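Local coordinates for protein phospholipase C beta (Meleagris gallopavo, PDB 1JAD) that forms the long, largely helical C-terminal region of a phospholipase C of the beta class and pairs with a second copy of itself, at residues E124-A127 and L128-S132; R192-Q195 and K196-K200. One frame throughout, in Å; residues are numbered along the deposited sequence.

Interaction 1 (E124-A127 and L128-S132); sequences ELKA and LKESS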
loop_
_atom_site.group_PDB
_atom_site.type_symbol
_atom_site.label_atom_id
_atom_site.label_comp_id
_atom_site.label_asym_id
_atom_site.label_seq_id
_atom_site.Cartn_x
_atom_site.Cartn_y
_atom_site.Cartn_z
ATOM N N GLU A 124 -7.155 -7.326 -8.692
ATOM C CA GLU A 124 -6.345 -8.390 -9.271
ATOM C C GLU A 124 -6.313 -9.537 -8.279
ATOM O O GLU A 124 -6.675 -10.656 -8.619
ATOM C CB GLU A 124 -4.934 -7.882 -9.545
ATOM C CG GLU A 124 -4.953 -6.616 -10.360
ATOM C CD GLU A 124 -3.636 -5.890 -10.360
ATOM O OE1 GLU A 124 -2.895 -6.007 -9.352
ATOM O OE2 GLU A 124 -3.361 -5.175 -11.351
ATOM N N LEU A 125 -5.900 -9.250 -7.049
ATOM C CA LEU A 125 -5.829 -10.268 -6.009
ATOM C C LEU A 125 -7.170 -10.941 -5.854
ATOM O O LEU A 125 -7.243 -12.131 -5.568
ATOM C CB LEU A 125 -5.432 -9.662 -4.662
ATOM C CG LEU A 125 -4.031 -9.071 -4.478
ATOM C CD1 LEU A 125 -3.934 -8.476 -3.081
ATOM C CD2 LEU A 125 -2.969 -10.146 -4.672
ATOM N N LYS A 126 -8.239 -10.184 -6.048
ATOM C CA LYS A 126 -9.562 -10.749 -5.899
ATOM C C LYS A 126 -9.861 -11.670 -7.070
ATOM O O LYS A 126 -10.425 -12.753 -6.898
ATOM C CB LYS A 126 -10.593 -9.627 -5.808
ATOM C CG LYS A 126 -11.991 -10.094 -5.473
ATOM C CD LYS A 126 -12.917 -8.897 -5.277
ATOM C CE LYS A 126 -14.332 -9.346 -4.959
ATOM N NZ LYS A 126 -14.904 -10.121 -6.095
ATOM N N ALA A 127 -9.463 -11.254 -8.263
ATOM C CA ALA A 127 -9.708 -12.072 -9.443
ATOM C C ALA A 127 -8.944 -13.399 -9.371
ATOM O O ALA A 127 -9.475 -14.444 -9.745
ATOM C CB ALA A 127 -9.327 -11.301 -10.708
ATOM N N LEU A 128 -7.707 -13.360 -8.885
ATOM C CA LEU A 128 -6.905 -14.574 -8.776
ATOM C C LEU A 128 -7.582 -15.554 -7.815
ATOM O O LEU A 128 -7.797 -16.721 -8.152
ATOM C CB LEU A 128 -5.498 -14.226 -8.287
ATOM C CG LEU A 128 -4.520 -15.356 -7.972
ATOM C CD1 LEU A 128 -4.258 -16.220 -9.219
ATOM C CD2 LEU A 128 -3.228 -14.737 -7.462
ATOM N N LYS A 129 -7.951 -15.063 -6.633
ATOM C CA LYS A 129 -8.617 -15.886 -5.629
ATOM C C LYS A 129 -9.941 -16.487 -6.084
ATOM O O LYS A 129 -10.193 -17.668 -5.823
ATOM C CB LYS A 129 -8.836 -15.096 -4.334
ATOM C CG LYS A 129 -7.549 -14.645 -3.681
ATOM C CD LYS A 129 -7.754 -14.227 -2.230
ATOM C CE LYS A 129 -6.423 -13.813 -1.611
ATOM N NZ LYS A 129 -6.568 -13.535 -0.163
ATOM N N GLU A 130 -10.793 -15.709 -6.749
ATOM C CA GLU A 130 -12.063 -16.267 -7.204
ATOM C C GLU A 130 -11.803 -17.327 -8.259
ATOM O O GLU A 130 -12.444 -18.373 -8.278
ATOM C CB GLU A 130 -12.985 -15.194 -7.789
ATOM C CG GLU A 130 -13.400 -14.114 -6.795
ATOM C CD GLU A 130 -14.604 -13.305 -7.264
ATOM O OE1 GLU A 130 -14.552 -12.699 -8.357
ATOM O OE2 GLU A 130 -15.610 -13.275 -6.526
ATOM N N SER A 131 -10.856 -17.040 -9.143
ATOM C CA SER A 131 -10.483 -17.963 -10.205
ATOM C C SER A 131 -10.049 -19.300 -9.595
ATOM O O SER A 131 -10.561 -20.365 -9.953
ATOM C CB SER A 131 -9.337 -17.351 -11.016
ATOM O OG SER A 131 -8.860 -18.253 -11.987
ATOM N N SER A 132 -9.101 -19.229 -8.666
ATOM C CA SER A 132 -8.592 -20.408 -7.982
ATOM C C SER A 132 -9.731 -21.241 -7.412
ATOM O O SER A 132 -9.878 -22.419 -7.740
ATOM C CB SER A 132 -7.665 -19.970 -6.856
ATOM O OG SER A 132 -7.345 -21.052 -6.007
#
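Glu124 opens the contact through its backbone: its carbonyl O takes the N-H of Leu128 at 2.9 Å, the first of four successive i to i+4 bonds of a continuous alpha-helix. Its carboxylate leads off the other way, where OE1 is hydrogen-bonded to Thr18. The carbonyl of Leu125 receives Lys129 N at 3.2 Å, and CG of Lys129 packs against the same oxygen, 3.2 Å from Leu125 O. That methylene is put there by chi1 of -62°, which sets CG beside the backbone N; beyond it the chain of Lys129 runs out straight, away from this turn. Lys126 adds the one salt bridge of the stretch. Its carbonyl is bonded to Glu130 N at 3.0 Å, while on the exposed flank its aliphatic chain stays extended until a bend at chi4 (-63°) swings the ammonium across the carboxylate of Glu130. NZ stands 3.3 Å from Glu130 OE2 and 3.4 Å from Glu130 OE1, a salt bridge in which the hydrogen bond to OE2 is weak. Ala127 ends the series, its O accepting Ser131 N at 3.0 Å with Ser131 CB also close by. The stretch belongs to helix 75-155. On one flank Leu125 and Leu128 lie against helix 161-245, and Leu128 and Ser131 also meet Leu13 and Pro14 of the N-terminal segment; Lys129 reaches the second subunit, bridging to Glu212 and hydrogen-bonding Thr107 there.

Interaction 2 (R192-Q195 and K196-K200); sequences RYQQ and KLEEK. With SO4 (sulfate ion), chain C.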
loop_
_atom_site.group_PDB
_atom_site.type_symbol
_atom_site.label_atom_id
_atom_site.label_comp_id
_atom_site.label_asym_id
_atom_site.label_seq_id
_atom_site.Cartn_x
_atom_site.Cartn_y
_atom_site.Cartn_z
ATOM N N ARG A 192 1.754 -19.629 -5.554
ATOM C CA ARG A 192 2.858 -19.135 -6.377
ATOM C C ARG A 192 2.402 -17.932 -7.193
ATOM O O ARG A 192 3.111 -16.936 -7.276
ATOM C CB ARG A 192 3.408 -20.244 -7.302
ATOM C CG ARG A 192 4.409 -19.757 -8.364
ATOM C CD ARG A 192 5.262 -20.897 -8.944
ATOM N NE ARG A 192 4.444 -21.998 -9.453
ATOM C CZ ARG A 192 3.892 -22.006 -10.657
ATOM N NH1 ARG A 192 4.088 -20.972 -11.462
ATOM N NH2 ARG A 192 3.114 -23.020 -11.035
ATOM N N TYR A 193 1.222 -18.013 -7.799
ATOM C CA TYR A 193 0.719 -16.879 -8.574
ATOM C C TYR A 193 0.470 -15.639 -7.714
ATOM O O TYR A 193 0.696 -14.512 -8.166
ATOM C CB TYR A 193 -0.568 -17.257 -9.306
ATOM C CG TYR A 193 -0.336 -17.937 -10.651
ATOM C CD1 TYR A 193 0.475 -19.080 -10.758
ATOM C CD2 TYR A 193 -0.931 -17.436 -11.816
ATOM C CE1 TYR A 193 0.688 -19.704 -11.984
ATOM C CE2 TYR A 193 -0.727 -18.053 -13.047
ATOM C CZ TYR A 193 0.079 -19.184 -13.124
ATOM O OH TYR A 193 0.254 -19.809 -14.337
ATOM N N GLN A 194 0.024 -15.828 -6.476
ATOM C CA GLN A 194 -0.243 -14.666 -5.630
ATOM C C GLN A 194 1.055 -13.997 -5.196
ATOM O O GLN A 194 1.183 -12.774 -5.218
ATOM C CB GLN A 194 -1.088 -15.053 -4.408
ATOM C CG GLN A 194 -1.242 -13.902 -3.431
ATOM C CD GLN A 194 -2.134 -14.207 -2.235
ATOM O OE1 GLN A 194 -2.074 -13.508 -1.231
ATOM N NE2 GLN A 194 -2.977 -15.221 -2.345
ATOM N N GLN A 195 2.034 -14.811 -4.824
ATOM C CA GLN A 195 3.327 -14.311 -4.406
ATOM C C GLN A 195 3.971 -13.450 -5.491
ATOM O O GLN A 195 4.478 -12.358 -5.222
ATOM C CB GLN A 195 4.210 -15.505 -4.039
ATOM C CG GLN A 195 5.697 -15.224 -3.903
ATOM C CD GLN A 195 6.388 -15.121 -5.259
ATOM O OE1 GLN A 195 6.434 -16.097 -6.026
ATOM N NE2 GLN A 195 6.911 -13.937 -5.568
ATOM N N LYS A 196 3.945 -13.936 -6.725
ATOM C CA LYS A 196 4.550 -13.217 -7.840
ATOM C C LYS A 196 3.766 -11.919 -8.071
ATOM O O LYS A 196 4.341 -10.859 -8.331
ATOM C CB LYS A 196 4.496 -14.093 -9.099
ATOM C CG LYS A 196 5.635 -13.888 -10.105
ATOM C CD LYS A 196 5.771 -12.467 -10.619
ATOM C CE LYS A 196 6.990 -12.345 -11.551
ATOM N NZ LYS A 196 8.289 -12.758 -10.902
ATOM N N LEU A 197 2.446 -12.018 -7.966
ATOM C CA LEU A 197 1.562 -10.876 -8.166
ATOM C C LEU A 197 1.836 -9.765 -7.152
ATOM O O LEU A 197 1.972 -8.594 -7.510
ATOM C CB LEU A 197 0.104 -11.343 -8.063
ATOM C CG LEU A 197 -1.011 -10.343 -8.374
ATOM C CD1 LEU A 197 -2.354 -11.044 -8.455
ATOM C CD2 LEU A 197 -1.035 -9.289 -7.301
ATOM N N GLU A 198 1.917 -10.131 -5.882
ATOM C CA GLU A 198 2.166 -9.142 -4.845
ATOM C C GLU A 198 3.539 -8.550 -5.067
ATOM O O GLU A 198 3.811 -7.399 -4.728
ATOM C CB GLU A 198 2.084 -9.793 -3.462
ATOM C CG GLU A 198 0.814 -10.575 -3.255
ATOM C CD GLU A 198 0.670 -11.103 -1.851
ATOM O OE1 GLU A 198 1.630 -11.724 -1.345
ATOM O OE2 GLU A 198 -0.416 -10.909 -1.252
ATOM N N GLU A 199 4.405 -9.344 -5.668
ATOM C CA GLU A 199 5.765 -8.913 -5.940
ATOM C C GLU A 199 5.791 -7.770 -6.958
ATOM O O GLU A 199 6.512 -6.797 -6.787
ATOM C CB GLU A 199 6.562 -10.104 -6.449
ATOM C CG GLU A 199 8.047 -9.899 -6.480
ATOM C CD GLU A 199 8.763 -11.142 -6.962
ATOM O OE1 GLU A 199 8.662 -11.458 -8.170
ATOM O OE2 GLU A 199 9.404 -11.816 -6.129
ATOM N N LYS A 200 5.007 -7.887 -8.021
ATOM C CA LYS A 200 4.960 -6.844 -9.035
ATOM C C LYS A 200 4.431 -5.566 -8.404
ATOM O O LYS A 200 5.029 -4.499 -8.530
ATOM C CB LYS A 200 4.056 -7.267 -10.193
ATOM C CG LYS A 200 4.669 -8.320 -11.103
ATOM C CD LYS A 200 3.697 -8.714 -12.184
ATOM C CE LYS A 200 4.346 -9.652 -13.182
ATOM N NZ LYS A 200 5.466 -8.960 -13.882
HETATM S S SO4 C . 2.450 -22.867 -14.824
HETATM O O1 SO4 C . 3.363 -24.018 -14.646
HETATM O O2 SO4 C . 2.707 -22.205 -16.122
HETATM O O3 SO4 C . 2.682 -21.889 -13.745
HETATM O O4 SO4 C . 1.048 -23.341 -14.786
#
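Four backbone carbonyls, those of Arg192, Tyr193, Gln194 and Gln195, are each bonded to the N-H four residues on, in Lys196, Leu197, Glu198 and Glu199. The third of these is the shortest, Glu198 N to Gln194 O at 2.8 Å; the last, from Glu199 N to Gln195 O, is bent at the hydrogen to 136°. Glu198 also lays CG against the carbonyl that accepts its N-H, 3.0 Å from Gln194 O, and its carboxylate plane is turned 82° from the amide plane of Gln194. Further round, Gln195 and Glu199 run side by side in the same direction. The ammonium of Lys196 finds a partner in Glu199 along the exposed side: two bends, at chi2 (-58°) and chi4, turn the chain so that NZ reaches forward along the helix and gives a 3.0 Å hydrogen bond, part of a salt bridge, to Glu199 OE1. At the start of the segment a sulfate ion, probably from the crystallisation liquor, is gripped by Arg192. NH1 and NH2 both donate to the one oxygen O3, in the guanidinium plane, with NH1 to O3 at 2.8 Å. Tyr193 brings its ring edge to that oxygen as well, although the bond from its hydroxyl is not settled. Glu198 packs on Gln209 of the second subunit. Regular i to i+4 bonding, with Leu197 and Gln194 buried while Arg192, Gln195, Lys196 and Glu199 are exposed, is consistent with a coiled-coil-like bundle of long helices.

Overall arrangement
Interactions 1 and 2 are short stretches, about two and a half turns each, of two helices, 75-155 and 161-245, that follow each other in the chain, and they meet directly, their centres about 12 Å apart. Leu125 CD2 lies 3.4 Å from Leu197 CD2, and Leu128 packs on the backbone of Tyr193 and Gln194. Interaction 1 is mainly a surface contact, with Leu128 the buried member among its touching residues; interaction 2 is partly buried, with Gln194 and Leu197 enclosed. Each carries a lysine-glutamate salt bridge on its exposed side: Lys126 to Glu130 is i to i+4, Lys196 to Glu199 i to i+3, within 196-200. A sulfate ion marks interaction 2 alone; both meet the second subunit.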